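Local coordinates for TonB-dependent siderophore receptor (Pseudomonas aeruginosa 39016, PDB 5NEC), which probably takes up iron-loaded siderophores, and with them siderophore-drug conjugates, across the outer membrane with energy relayed by TonB, at residues 223-228 with 288-293; 297-302 with 345-350; 152-157 with 216-221; 42-47 with 436-441. All coordinates share one frame; numbering follows the deposited sequence.

Interaction 1: residues 223-228 with 288-293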
loop_
_atom_site.group_PDB
_atom_site.type_symbol
_atom_site.label_atom_id
_atom_site.label_comp_id
_atom_site.label_asym_id
_atom_site.label_seq_id
_atom_site.Cartn_x
_atom_site.Cartn_y
_atom_site.Cartn_z
ATOM N N SER A 223 -17.445 -28.609 -4.196
ATOM C CA SER A 223 -17.369 -29.835 -3.386
ATOM C C SER A 223 -16.901 -29.496 -1.966
ATOM O O SER A 223 -16.489 -28.377 -1.725
ATOM C CB SER A 223 -16.436 -30.862 -4.053
ATOM O OG SER A 223 -15.059 -30.490 -3.949
ATOM N N PRO A 224 -16.972 -30.460 -1.018
ATOM C CA PRO A 224 -16.506 -30.173 0.359
ATOM C C PRO A 224 -14.977 -30.108 0.570
ATOM O O PRO A 224 -14.535 -29.842 1.698
ATOM C CB PRO A 224 -17.091 -31.347 1.193
ATOM C CG PRO A 224 -18.076 -32.020 0.313
ATOM C CD PRO A 224 -17.603 -31.794 -1.093
ATOM N N THR A 225 -14.188 -30.384 -0.477
ATOM C CA THR A 225 -12.726 -30.388 -0.388
ATOM C C THR A 225 -12.143 -29.621 -1.577
ATOM O O THR A 225 -12.296 -30.032 -2.725
ATOM C CB THR A 225 -12.180 -31.826 -0.329
ATOM O OG1 THR A 225 -12.705 -32.479 0.838
ATOM C CG2 THR A 225 -10.652 -31.843 -0.253
ATOM N N ARG A 226 -11.483 -28.502 -1.282
ATOM C CA ARG A 226 -10.985 -27.553 -2.284
ATOM C C ARG A 226 -9.468 -27.394 -2.145
ATOM O O ARG A 226 -8.937 -27.263 -1.040
ATOM C CB ARG A 226 -11.681 -26.202 -2.116
ATOM C CG ARG A 226 -13.203 -26.294 -2.259
ATOM C CD ARG A 226 -13.969 -25.051 -1.802
ATOM N NE ARG A 226 -14.004 -24.852 -0.344
ATOM C CZ ARG A 226 -14.668 -25.619 0.532
ATOM N NH1 ARG A 226 -14.674 -25.358 1.836
ATOM N NH2 ARG A 226 -15.335 -26.682 0.121
ATOM N N VAL A 227 -8.782 -27.429 -3.275
ATOM C CA VAL A 227 -7.346 -27.256 -3.339
ATOM C C VAL A 227 -7.057 -26.158 -4.346
ATOM O O VAL A 227 -7.520 -26.234 -5.481
ATOM C CB VAL A 227 -6.631 -28.563 -3.752
ATOM C CG1 VAL A 227 -5.129 -28.352 -3.927
ATOM C CG2 VAL A 227 -6.881 -29.643 -2.709
ATOM N N THR A 228 -6.297 -25.146 -3.917
ATOM C CA THR A 228 -5.860 -24.060 -4.790
ATOM C C THR A 228 -4.336 -23.924 -4.774
ATOM O O THR A 228 -3.709 -24.016 -3.721
ATOM C CB THR A 228 -6.527 -22.722 -4.424
ATOM O OG1 THR A 228 -7.954 -22.863 -4.472
ATOM C CG2 THR A 228 -6.131 -21.652 -5.419
ATOM N N VAL A 288 -5.428 -25.621 1.080
ATOM C CA VAL A 288 -6.307 -26.798 1.178
ATOM C C VAL A 288 -7.441 -26.509 2.175
ATOM O O VAL A 288 -7.172 -26.170 3.324
ATOM C CB VAL A 288 -5.527 -28.056 1.621
ATOM C CG1 VAL A 288 -6.458 -29.272 1.715
ATOM C CG2 VAL A 288 -4.394 -28.341 0.644
ATOM N N GLU A 289 -8.692 -26.621 1.726
ATOM C CA GLU A 289 -9.880 -26.439 2.578
ATOM C C GLU A 289 -10.692 -27.724 2.620
ATOM O O GLU A 289 -10.852 -28.389 1.599
ATOM C CB GLU A 289 -10.800 -25.362 2.026
ATOM C CG GLU A 289 -10.514 -23.960 2.492
ATOM C CD GLU A 289 -11.610 -23.005 2.061
ATOM O OE1 GLU A 289 -11.966 -23.007 0.856
ATOM O OE2 GLU A 289 -12.135 -22.260 2.921
ATOM N N HIS A 290 -11.228 -28.048 3.789
ATOM C CA HIS A 290 -12.106 -29.197 3.940
ATOM C C HIS A 290 -13.230 -28.878 4.916
ATOM O O HIS A 290 -12.972 -28.468 6.045
ATOM C CB HIS A 290 -11.320 -30.434 4.422
ATOM C CG HIS A 290 -12.186 -31.634 4.666
ATOM N ND1 HIS A 290 -12.920 -32.244 3.664
ATOM C CD2 HIS A 290 -12.458 -32.316 5.801
ATOM C CE1 HIS A 290 -13.597 -33.254 4.173
ATOM N NE2 HIS A 290 -13.330 -33.324 5.465
ATOM N N ASP A 291 -14.469 -29.091 4.497
ATOM C CA ASP A 291 -15.619 -28.966 5.412
ATOM C C ASP A 291 -15.759 -30.240 6.270
ATOM O O ASP A 291 -16.062 -31.317 5.759
ATOM C CB ASP A 291 -16.885 -28.642 4.616
ATOM C CG ASP A 291 -16.736 -27.359 3.796
ATOM O OD1 ASP A 291 -15.886 -26.509 4.146
ATOM O OD2 ASP A 291 -17.441 -27.178 2.793
ATOM N N LEU A 292 -15.455 -30.118 7.561
ATOM C CA LEU A 292 -15.528 -31.233 8.489
ATOM C C LEU A 292 -16.963 -31.567 8.851
ATOM O O LEU A 292 -17.297 -32.738 9.040
ATOM C CB LEU A 292 -14.777 -30.910 9.776
ATOM C CG LEU A 292 -13.275 -30.773 9.639
ATOM C CD1 LEU A 292 -12.739 -30.069 10.872
ATOM C CD2 LEU A 292 -12.626 -32.137 9.483
ATOM N N THR A 293 -17.776 -30.524 9.026
ATOM C CA THR A 293 -19.211 -30.655 9.237
ATOM C C THR A 293 -19.876 -29.528 8.450
ATOM O O THR A 293 -19.214 -28.796 7.725
ATOM C CB THR A 293 -19.584 -30.562 10.736
ATOM O OG1 THR A 293 -19.275 -29.258 11.249
ATOM C CG2 THR A 293 -18.844 -31.600 11.560
#

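Interaction 2: residues 297-302 with 345-350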
loop_
_atom_site.group_PDB
_atom_site.type_symbol
_atom_site.label_atom_id
_atom_site.label_comp_id
_atom_site.label_asym_id
_atom_site.label_seq_id
_atom_site.Cartn_x
_atom_site.Cartn_y
_atom_site.Cartn_z
ATOM N N THR A 297 -15.168 -25.647 8.980
ATOM C CA THR A 297 -14.183 -25.787 7.903
ATOM C C THR A 297 -12.764 -25.688 8.471
ATOM O O THR A 297 -12.474 -24.818 9.290
ATOM C CB THR A 297 -14.366 -24.691 6.828
ATOM O OG1 THR A 297 -15.685 -24.789 6.267
ATOM C CG2 THR A 297 -13.333 -24.835 5.700
ATOM N N ILE A 298 -11.904 -26.607 8.042
ATOM C CA ILE A 298 -10.477 -26.568 8.356
ATOM C C ILE A 298 -9.718 -26.175 7.099
ATOM O O ILE A 298 -10.044 -26.620 6.002
ATOM C CB ILE A 298 -9.931 -27.897 8.945
ATOM C CG1 ILE A 298 -8.506 -27.686 9.459
ATOM C CG2 ILE A 298 -9.942 -29.047 7.935
ATOM C CD1 ILE A 298 -7.956 -28.855 10.233
ATOM N N ARG A 299 -8.703 -25.334 7.274
ATOM C CA ARG A 299 -7.974 -24.736 6.150
ATOM C C ARG A 299 -6.483 -24.693 6.454
ATOM O O ARG A 299 -6.089 -24.316 7.559
ATOM C CB ARG A 299 -8.512 -23.344 5.926
ATOM C CG ARG A 299 -7.945 -22.575 4.750
ATOM C CD ARG A 299 -8.111 -21.105 5.063
ATOM N NE ARG A 299 -7.933 -20.271 3.890
ATOM C CZ ARG A 299 -8.913 -19.770 3.136
ATOM N NH1 ARG A 299 -10.205 -20.031 3.394
ATOM N NH2 ARG A 299 -8.592 -19.018 2.078
ATOM N N ASN A 300 -5.664 -25.124 5.497
ATOM C CA ASN A 300 -4.210 -25.006 5.605
ATOM C C ASN A 300 -3.703 -24.236 4.413
ATOM O O ASN A 300 -4.095 -24.507 3.296
ATOM C CB ASN A 300 -3.519 -26.366 5.687
ATOM C CG ASN A 300 -2.074 -26.252 6.124
ATOM O OD1 ASN A 300 -1.764 -26.326 7.305
ATOM N ND2 ASN A 300 -1.181 -26.036 5.168
ATOM N N THR A 301 -2.823 -23.277 4.669
ATOM C CA THR A 301 -2.241 -22.444 3.644
ATOM C C THR A 301 -0.732 -22.471 3.808
ATOM O O THR A 301 -0.212 -22.291 4.908
ATOM C CB THR A 301 -2.757 -21.003 3.758
ATOM O OG1 THR A 301 -4.186 -21.018 3.673
ATOM C CG2 THR A 301 -2.194 -20.103 2.632
ATOM N N SER A 302 -0.038 -22.712 2.703
ATOM C CA SER A 302 1.408 -22.689 2.667
ATOM C C SER A 302 1.824 -21.654 1.658
ATOM O O SER A 302 1.330 -21.664 0.535
ATOM C CB SER A 302 1.949 -24.053 2.263
ATOM O OG SER A 302 1.481 -25.013 3.180
ATOM N N GLN A 345 -0.093 -21.728 7.721
ATOM C CA GLN A 345 -1.194 -21.203 8.505
ATOM C C GLN A 345 -2.339 -22.215 8.489
ATOM O O GLN A 345 -2.847 -22.537 7.434
ATOM C CB GLN A 345 -1.618 -19.872 7.894
ATOM C CG GLN A 345 -2.244 -18.898 8.864
ATOM C CD GLN A 345 -2.297 -17.471 8.288
ATOM O OE1 GLN A 345 -1.344 -16.988 7.662
ATOM N NE2 GLN A 345 -3.409 -16.781 8.530
ATOM N N THR A 346 -2.697 -22.750 9.648
ATOM C CA THR A 346 -3.792 -23.694 9.779
ATOM C C THR A 346 -4.935 -22.999 10.515
ATOM O O THR A 346 -4.737 -22.528 11.628
ATOM C CB THR A 346 -3.362 -24.932 10.590
ATOM O OG1 THR A 346 -2.247 -25.567 9.960
ATOM C CG2 THR A 346 -4.495 -25.923 10.673
ATOM N N ASP A 347 -6.122 -22.948 9.907
ATOM C CA ASP A 347 -7.292 -22.280 10.501
ATOM C C ASP A 347 -8.494 -23.215 10.665
ATOM O O ASP A 347 -8.738 -24.084 9.828
ATOM C CB ASP A 347 -7.723 -21.089 9.645
ATOM C CG ASP A 347 -6.643 -20.038 9.519
ATOM O OD1 ASP A 347 -6.072 -19.643 10.553
ATOM O OD2 ASP A 347 -6.364 -19.591 8.389
ATOM N N LEU A 348 -9.222 -23.026 11.760
ATOM C CA LEU A 348 -10.507 -23.668 12.002
ATOM C C LEU A 348 -11.541 -22.550 12.163
ATOM O O LEU A 348 -11.386 -21.678 13.008
ATOM C CB LEU A 348 -10.447 -24.526 13.268
ATOM C CG LEU A 348 -11.719 -25.310 13.626
ATOM C CD1 LEU A 348 -11.920 -26.441 12.614
ATOM C CD2 LEU A 348 -11.672 -25.851 15.050
ATOM N N PHE A 349 -12.579 -22.558 11.345
ATOM C CA PHE A 349 -13.612 -21.530 11.442
ATOM C C PHE A 349 -15.013 -22.069 11.184
ATOM O O PHE A 349 -15.184 -23.113 10.568
ATOM C CB PHE A 349 -13.291 -20.341 10.514
ATOM C CG PHE A 349 -13.152 -20.701 9.066
ATOM C CD1 PHE A 349 -11.915 -21.098 8.546
ATOM C CD2 PHE A 349 -14.247 -20.612 8.205
ATOM C CE1 PHE A 349 -11.780 -21.409 7.192
ATOM C CE2 PHE A 349 -14.123 -20.921 6.850
ATOM C CZ PHE A 349 -12.893 -21.315 6.344
ATOM N N GLY A 350 -16.011 -21.353 11.694
ATOM C CA GLY A 350 -17.410 -21.742 11.510
ATOM C C GLY A 350 -18.273 -21.301 12.668
ATOM O O GLY A 350 -18.139 -20.161 13.125
#

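Interaction 3: residues 152-157 with 216-221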
loop_
_atom_site.group_PDB
_atom_site.type_symbol
_atom_site.label_atom_id
_atom_site.label_comp_id
_atom_site.label_asym_id
_atom_site.label_seq_id
_atom_site.Cartn_x
_atom_site.Cartn_y
_atom_site.Cartn_z
ATOM N N LYS A 152 -6.753 -12.267 -7.321
ATOM C CA LYS A 152 -7.582 -12.983 -8.288
ATOM C C LYS A 152 -7.202 -14.468 -8.244
ATOM O O LYS A 152 -6.025 -14.787 -8.330
ATOM C CB LYS A 152 -7.341 -12.443 -9.688
ATOM C CG LYS A 152 -7.904 -11.059 -9.903
ATOM C CD LYS A 152 -7.446 -10.554 -11.256
ATOM C CE LYS A 152 -7.854 -9.120 -11.484
ATOM N NZ LYS A 152 -7.517 -8.795 -12.896
ATOM N N GLN A 153 -8.195 -15.342 -8.059
ATOM C CA GLN A 153 -8.016 -16.803 -8.052
ATOM C C GLN A 153 -8.831 -17.411 -9.188
ATOM O O GLN A 153 -9.844 -16.843 -9.617
ATOM C CB GLN A 153 -8.502 -17.433 -6.726
ATOM C CG GLN A 153 -7.705 -17.074 -5.480
ATOM C CD GLN A 153 -6.264 -17.596 -5.490
ATOM O OE1 GLN A 153 -5.967 -18.653 -6.052
ATOM N NE2 GLN A 153 -5.367 -16.846 -4.872
ATOM N N ALA A 154 -8.386 -18.576 -9.656
ATOM C CA ALA A 154 -9.179 -19.379 -10.588
ATOM C C ALA A 154 -10.444 -19.803 -9.877
ATOM O O ALA A 154 -10.412 -20.121 -8.684
ATOM C CB ALA A 154 -8.402 -20.591 -11.073
ATOM N N LYS A 155 -11.549 -19.751 -10.610
ATOM C CA LYS A 155 -12.880 -19.939 -10.040
ATOM C C LYS A 155 -13.828 -20.464 -11.116
ATOM O O LYS A 155 -13.404 -20.675 -12.268
ATOM C CB LYS A 155 -13.381 -18.617 -9.476
ATOM C CG LYS A 155 -13.516 -17.510 -10.513
ATOM C CD LYS A 155 -13.847 -16.170 -9.870
ATOM C CE LYS A 155 -14.079 -15.103 -10.934
ATOM N NZ LYS A 155 -14.623 -13.848 -10.351
ATOM N N ALA A 156 -15.094 -20.682 -10.755
ATOM C CA ALA A 156 -16.104 -21.102 -11.737
ATOM C C ALA A 156 -16.374 -19.987 -12.744
ATOM O O ALA A 156 -16.260 -18.809 -12.409
ATOM C CB ALA A 156 -17.390 -21.502 -11.040
ATOM N N GLY A 157 -16.718 -20.361 -13.969
ATOM C CA GLY A 157 -16.931 -19.406 -15.065
ATOM C C GLY A 157 -15.907 -19.596 -16.171
ATOM O O GLY A 157 -14.836 -20.166 -15.946
ATOM N N SER A 216 -2.813 -19.719 -11.836
ATOM C CA SER A 216 -3.619 -20.177 -10.728
ATOM C C SER A 216 -4.472 -21.407 -11.141
ATOM O O SER A 216 -5.004 -21.466 -12.250
ATOM C CB SER A 216 -4.508 -19.032 -10.297
ATOM O OG SER A 216 -5.143 -19.330 -9.089
ATOM N N LEU A 217 -4.558 -22.392 -10.251
ATOM C CA LEU A 217 -5.329 -23.620 -10.457
ATOM C C LEU A 217 -6.179 -23.858 -9.241
ATOM O O LEU A 217 -5.683 -23.772 -8.138
ATOM C CB LEU A 217 -4.411 -24.823 -10.594
ATOM C CG LEU A 217 -3.749 -25.047 -11.947
ATOM C CD1 LEU A 217 -2.715 -26.148 -11.841
ATOM C CD2 LEU A 217 -4.781 -25.427 -12.996
ATOM N N THR A 218 -7.450 -24.181 -9.435
ATOM C CA THR A 218 -8.314 -24.523 -8.323
ATOM C C THR A 218 -9.050 -25.832 -8.660
ATOM O O THR A 218 -9.384 -26.079 -9.824
ATOM C CB THR A 218 -9.259 -23.352 -8.004
ATOM O OG1 THR A 218 -9.688 -23.451 -6.647
ATOM C CG2 THR A 218 -10.493 -23.353 -8.926
ATOM N N PHE A 219 -9.251 -26.681 -7.650
ATOM C CA PHE A 219 -9.849 -28.017 -7.813
ATOM C C PHE A 219 -10.918 -28.212 -6.769
ATOM O O PHE A 219 -10.826 -27.663 -5.670
ATOM C CB PHE A 219 -8.818 -29.140 -7.625
ATOM C CG PHE A 219 -7.651 -29.091 -8.583
ATOM C CD1 PHE A 219 -6.494 -28.396 -8.266
ATOM C CD2 PHE A 219 -7.697 -29.778 -9.774
ATOM C CE1 PHE A 219 -5.422 -28.351 -9.155
ATOM C CE2 PHE A 219 -6.634 -29.756 -10.663
ATOM C CZ PHE A 219 -5.499 -29.031 -10.366
ATOM N N GLY A 220 -11.915 -29.033 -7.106
ATOM C CA GLY A 220 -13.010 -29.356 -6.203
ATOM C C GLY A 220 -14.035 -28.244 -6.098
ATOM O O GLY A 220 -14.602 -28.043 -5.016
ATOM N N LEU A 221 -14.282 -27.535 -7.207
ATOM C CA LEU A 221 -15.314 -26.483 -7.248
ATOM C C LEU A 221 -16.684 -27.038 -6.843
ATOM O O LEU A 221 -17.089 -28.098 -7.309
ATOM C CB LEU A 221 -15.415 -25.875 -8.651
ATOM C CG LEU A 221 -14.219 -25.013 -9.089
ATOM C CD1 LEU A 221 -14.299 -24.675 -10.573
ATOM C CD2 LEU A 221 -14.127 -23.750 -8.256
#

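Interaction 4: residues 42-47 with 436-441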
loop_
_atom_site.group_PDB
_atom_site.type_symbol
_atom_site.label_atom_id
_atom_site.label_comp_id
_atom_site.label_asym_id
_atom_site.label_seq_id
_atom_site.Cartn_x
_atom_site.Cartn_y
_atom_site.Cartn_z
ATOM N N LYS A 42 -11.675 -15.004 8.457
ATOM C CA LYS A 42 -11.303 -14.713 9.839
ATOM C C LYS A 42 -12.256 -13.628 10.373
ATOM O O LYS A 42 -12.348 -13.453 11.579
ATOM C CB LYS A 42 -9.832 -14.223 9.909
ATOM C CG LYS A 42 -8.897 -15.020 10.834
ATOM C CD LYS A 42 -7.474 -15.120 10.268
ATOM C CE LYS A 42 -7.346 -16.228 9.228
ATOM N NZ LYS A 42 -6.407 -15.874 8.116
ATOM N N TYR A 43 -12.927 -12.903 9.472
ATOM C CA TYR A 43 -14.059 -12.046 9.816
ATOM C C TYR A 43 -15.266 -12.934 10.024
ATOM O O TYR A 43 -15.579 -13.774 9.184
ATOM C CB TYR A 43 -14.413 -11.065 8.706
ATOM C CG TYR A 43 -13.481 -9.896 8.575
ATOM C CD1 TYR A 43 -12.145 -10.078 8.188
ATOM C CD2 TYR A 43 -13.938 -8.595 8.801
ATOM C CE1 TYR A 43 -11.285 -9.000 8.052
ATOM C CE2 TYR A 43 -13.089 -7.511 8.657
ATOM C CZ TYR A 43 -11.770 -7.720 8.284
ATOM O OH TYR A 43 -10.942 -6.638 8.163
ATOM N N THR A 44 -15.960 -12.696 11.134
ATOM C CA THR A 44 -17.086 -13.517 11.585
ATOM C C THR A 44 -18.446 -12.767 11.496
ATOM O O THR A 44 -19.384 -13.101 12.246
ATOM C CB THR A 44 -16.784 -14.019 13.026
ATOM O OG1 THR A 44 -16.542 -12.906 13.896
ATOM C CG2 THR A 44 -15.538 -14.946 13.048
ATOM N N ALA A 45 -18.555 -11.808 10.555
ATOM C CA ALA A 45 -19.714 -10.892 10.428
ATOM C C ALA A 45 -19.566 -9.948 9.218
ATOM O O ALA A 45 -18.442 -9.631 8.835
ATOM C CB ALA A 45 -19.879 -10.053 11.695
ATOM N N PRO A 46 -20.695 -9.472 8.635
ATOM C CA PRO A 46 -20.607 -8.443 7.566
ATOM C C PRO A 46 -20.014 -7.106 8.051
ATOM O O PRO A 46 -19.948 -6.865 9.260
ATOM C CB PRO A 46 -22.070 -8.253 7.112
ATOM C CG PRO A 46 -22.909 -8.808 8.217
ATOM C CD PRO A 46 -22.092 -9.865 8.913
ATOM N N LEU A 47 -19.604 -6.252 7.115
ATOM C CA LEU A 47 -18.883 -5.009 7.456
ATOM C C LEU A 47 -19.756 -3.969 8.162
ATOM O O LEU A 47 -19.279 -3.292 9.075
ATOM C CB LEU A 47 -18.181 -4.395 6.233
ATOM C CG LEU A 47 -17.053 -5.229 5.591
ATOM C CD1 LEU A 47 -16.384 -4.448 4.462
ATOM C CD2 LEU A 47 -16.003 -5.706 6.603
ATOM N N TYR A 436 -4.120 -17.607 17.517
ATOM C CA TYR A 436 -5.166 -16.589 17.599
ATOM C C TYR A 436 -6.553 -17.235 17.721
ATOM O O TYR A 436 -6.742 -18.404 17.390
ATOM C CB TYR A 436 -5.094 -15.641 16.390
ATOM C CG TYR A 436 -5.781 -16.192 15.178
ATOM C CD1 TYR A 436 -7.140 -15.928 14.946
ATOM C CD2 TYR A 436 -5.101 -17.033 14.282
ATOM C CE1 TYR A 436 -7.800 -16.474 13.850
ATOM C CE2 TYR A 436 -5.747 -17.573 13.176
ATOM C CZ TYR A 436 -7.102 -17.292 12.967
ATOM O OH TYR A 436 -7.774 -17.810 11.888
ATOM N N ALA A 437 -7.514 -16.455 18.204
ATOM C CA ALA A 437 -8.899 -16.898 18.328
ATOM C C ALA A 437 -9.780 -15.671 18.219
ATOM O O ALA A 437 -9.507 -14.661 18.847
ATOM C CB ALA A 437 -9.099 -17.607 19.648
ATOM N N PHE A 438 -10.800 -15.740 17.383
ATOM C CA PHE A 438 -11.746 -14.651 17.214
ATOM C C PHE A 438 -13.160 -15.247 17.328
ATOM O O PHE A 438 -13.408 -16.320 16.794
ATOM C CB PHE A 438 -11.504 -13.951 15.859
ATOM C CG PHE A 438 -12.320 -12.688 15.673
ATOM C CD1 PHE A 438 -12.194 -11.613 16.574
ATOM C CD2 PHE A 438 -13.239 -12.559 14.615
ATOM C CE1 PHE A 438 -12.960 -10.449 16.424
ATOM C CE2 PHE A 438 -13.989 -11.386 14.461
ATOM C CZ PHE A 438 -13.850 -10.336 15.365
ATOM N N ASP A 439 -14.058 -14.568 18.047
ATOM C CA ASP A 439 -15.453 -15.003 18.195
ATOM C C ASP A 439 -16.418 -13.821 18.154
ATOM O O ASP A 439 -16.201 -12.836 18.834
ATOM C CB ASP A 439 -15.642 -15.766 19.511
ATOM C CG ASP A 439 -17.015 -16.475 19.606
ATOM O OD1 ASP A 439 -17.679 -16.606 18.561
ATOM O OD2 ASP A 439 -17.414 -16.914 20.715
ATOM N N THR A 440 -17.480 -13.950 17.362
ATOM C CA THR A 440 -18.612 -13.026 17.379
ATOM C C THR A 440 -19.851 -13.754 17.905
ATOM O O THR A 440 -20.248 -14.780 17.360
ATOM C CB THR A 440 -18.900 -12.452 15.980
ATOM O OG1 THR A 440 -17.851 -11.554 15.632
ATOM C CG2 THR A 440 -20.224 -11.663 15.934
ATOM N N ILE A 441 -20.455 -13.196 18.947
ATOM C CA ILE A 441 -21.619 -13.789 19.602
ATOM C C ILE A 441 -22.844 -12.936 19.296
ATOM O O ILE A 441 -22.840 -11.748 19.593
ATOM C CB ILE A 441 -21.390 -13.881 21.127
ATOM C CG1 ILE A 441 -19.989 -14.473 21.409
ATOM C CG2 ILE A 441 -22.498 -14.687 21.761
ATOM C CD1 ILE A 441 -19.634 -14.679 22.864
#

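Interaction 1: residues 223-228 with 288-293
Arg226 reaches across to the carboxylates of Glu289 and Asp291, meeting the second at about a right angle, which makes one face of this strand pair the close-packed one. The arginine chain bends at chi3 (-72°), bringing its guanidinium back toward the opposite strand. NE then donates to Glu289 OE1 at 3.0 Å, approaching from above the carboxylate, whose plane stands 82° from that of the guanidinium. NH1 bonds Asp291 OD1 at 2.9 Å on its syn side, while its bond to OD2 is weak. NH2 adds a weak bond to Ser223 O, within its own segment. Asp291 OD1 also pairs with Thr297 OG1, and Glu289 OE2 with Arg299, so the network runs on into the next strand. Underneath, strands 225-238 and 276-291 are antiparallel neighbours in the beta-barrel of a TonB-dependent receptor, here at the end with short turns. Arg226 and Glu289 form a hydrogen-bonded pair, with Glu289 N to Arg226 O at 2.9 Å, and Asp291 N reaches Pro224 O at 2.9 Å to extend the ladder past the start of strand 225-228. The other face is looser and lies on the surface. There the Thr225 hydroxyl meets the edge of the His290 ring, OG1 to ND1 2.8 Å, a hydrogen bond in which either could be the donor. Farther along, Val227 CG2 and Val288 CG2 only graze each other at 4.4 Å.

Interaction 2: residues 297-302 with 345-350
Phe349 turns its ring toward Thr297, its partner in a hydrogen-bonded antiparallel pair. From CB the ring leaves with CG between the backbone N and carbonyl carbon (chi1 58°). CD1 passes Thr297 O at 3.8 Å, CE1 has Arg299 CB beyond the ring edge at 4.0 Å, CE2 lies near Thr297 CB, and CZ at the tip touches Thr297 CG2 at 3.6 Å. Thr297 CB lies over one face, displaced toward the rim, in a CH-pi contact 4.0 Å from the ring centroid. The extended Arg299 chain presents its guanidinium edge near CZ, its charge met by Glu289. On the other face of this barrel hairpin, 296-316 with 327-354, Thr346 OG1 donates to Asn300 OD1 at 2.8 Å, tilted out of the amide plane. Beside it Ile298 CB and Leu348 CD1 pack loosely at 4.4 Å. Asp347 N to Arg299 O, 2.7 Å, is one of six backbone bonds. The Asp347 carboxylate has Tyr436 as its partner. Arg299 NE, 4.8 Å from Asp347 OD2, makes no salt bridge with it, though the charges may still attract; the backbone ladder and the Thr346-Asn300 bond carry the direct polar contact, with the Phe349 ring adding apolar packing.

Interaction 3: residues 152-157 with 216-221
Four flat groups of 152-157 face Ser216, Thr218 and Leu221: the Gln153 carboxamide, the Gln153-Ala154 peptide, and the peptides that follow Ala154 and Lys155. Gln153 OE1 comes within 3.2 Å of Ser216 OG, which lies well out of the amide plane. The methyl of Thr218 sits over one face of the Ala154-Lys155 peptide, CG2 lying 3.2 Å from Ala154 O. One peptide further on, Leu221 CD1 covers a face of the Lys155-Ala156 unit and stands 4.1 Å from Ala156 N. The Gln153-Ala154 peptide meets the strand through its N-H, Ala154 N reaching Ser216 OG in a weak bond of 3.4 Å. Ala154 CB points at the strand and rests against Ser216 O at 3.7 Å. With Thr218 OG1 anti to the backbone N (chi1 -156°), where it bonds Thr228 OG1 on the next strand, CG2 falls between the backbone N and the carbonyl carbon and faces Ala154 O; Ser216 OG likewise has a bond to Ser230 OG. The seam is therefore mostly packing of aliphatic and methyl groups against backbone, with little polar grip across it. Segment 152-157 is the linker between strand 146-151 of the plug sheet and strand 159-167 of the barrel. Passing along the inside of the barrel wall, it lies against strand 206-219, while Arg190 of strand 187-200 binds Gln153 O and Asn179 of strand 172-182 binds Lys155 O.

Interaction 4: residues 42-47 with 436-441
Lys42 runs past the phenol end of Tyr436, the two side chains crossing at about a right angle. CG lies 3.5 Å from Tyr436 CE1, CD is 3.5 Å from Tyr436 CZ, and CE reaches the phenol oxygen OH at 3.1 Å. The lysine chain is bent from chi2 to chi4, with chi2 and chi4 off staggered values. The phenol oxygen is held by Asp347 OD1 and Ser362 OG, and Lys42 NZ makes a long, weak ion pair with Asp347 OD2. The carbonyl of the same residue looks at the next inward-facing ring, Lys42 O standing 3.3 Å from Phe438 CD2. Tyr43 directs its side chain the other way, into the plug, where it touches Ser38, Asn134 and Val54. Thr44 turns back to the strand. Its OG1, between the backbone N and the carbonyl carbon (chi1 57°), meets Thr440 OG1 in a short hydrogen bond of 2.6 Å whose direction is undecided. Thr440 OG1 also has a weak bond to Asn450 of strand 447-464. The Thr44 oxygen crowds Phe438 CE2 as well, with OG1 at 3.0 Å from it, while Thr44 CG2 packs on Phe438 CD2 at 3.7 Å. Beyond Ala45 and Pro46 the chain departs from the wall, and Leu47 packs on Val54 and Val56 of strand 54-57. The segment thus runs between the plug sheet and strand 426-444 of the barrel, with strand 357-379 bordering it through Ser360 and Ser362.

In the fold
The four contacts lie at one end of the barrel. Interactions 1 and 2 are rungs of the same wall, their centres about 10 Å apart, joined where Asp291 OD1 meets Thr297 OG1 at 2.7 Å and Val288 N meets Asn300 O at 2.8 Å. Interactions 3 and 4 instead seat plug-side segments against that wall, about 25 Å apart between centres. Interaction 3 borders interaction 1 through Val227 O and Phe219 N, 2.8 Å apart; interaction 4 borders interaction 2 where Tyr436 OH meets Asp347 OD1 at 2.8 Å. In sequence, 42-47 with 436-441 encloses the other three. A detergent molecule touches Ser302 of interaction 2.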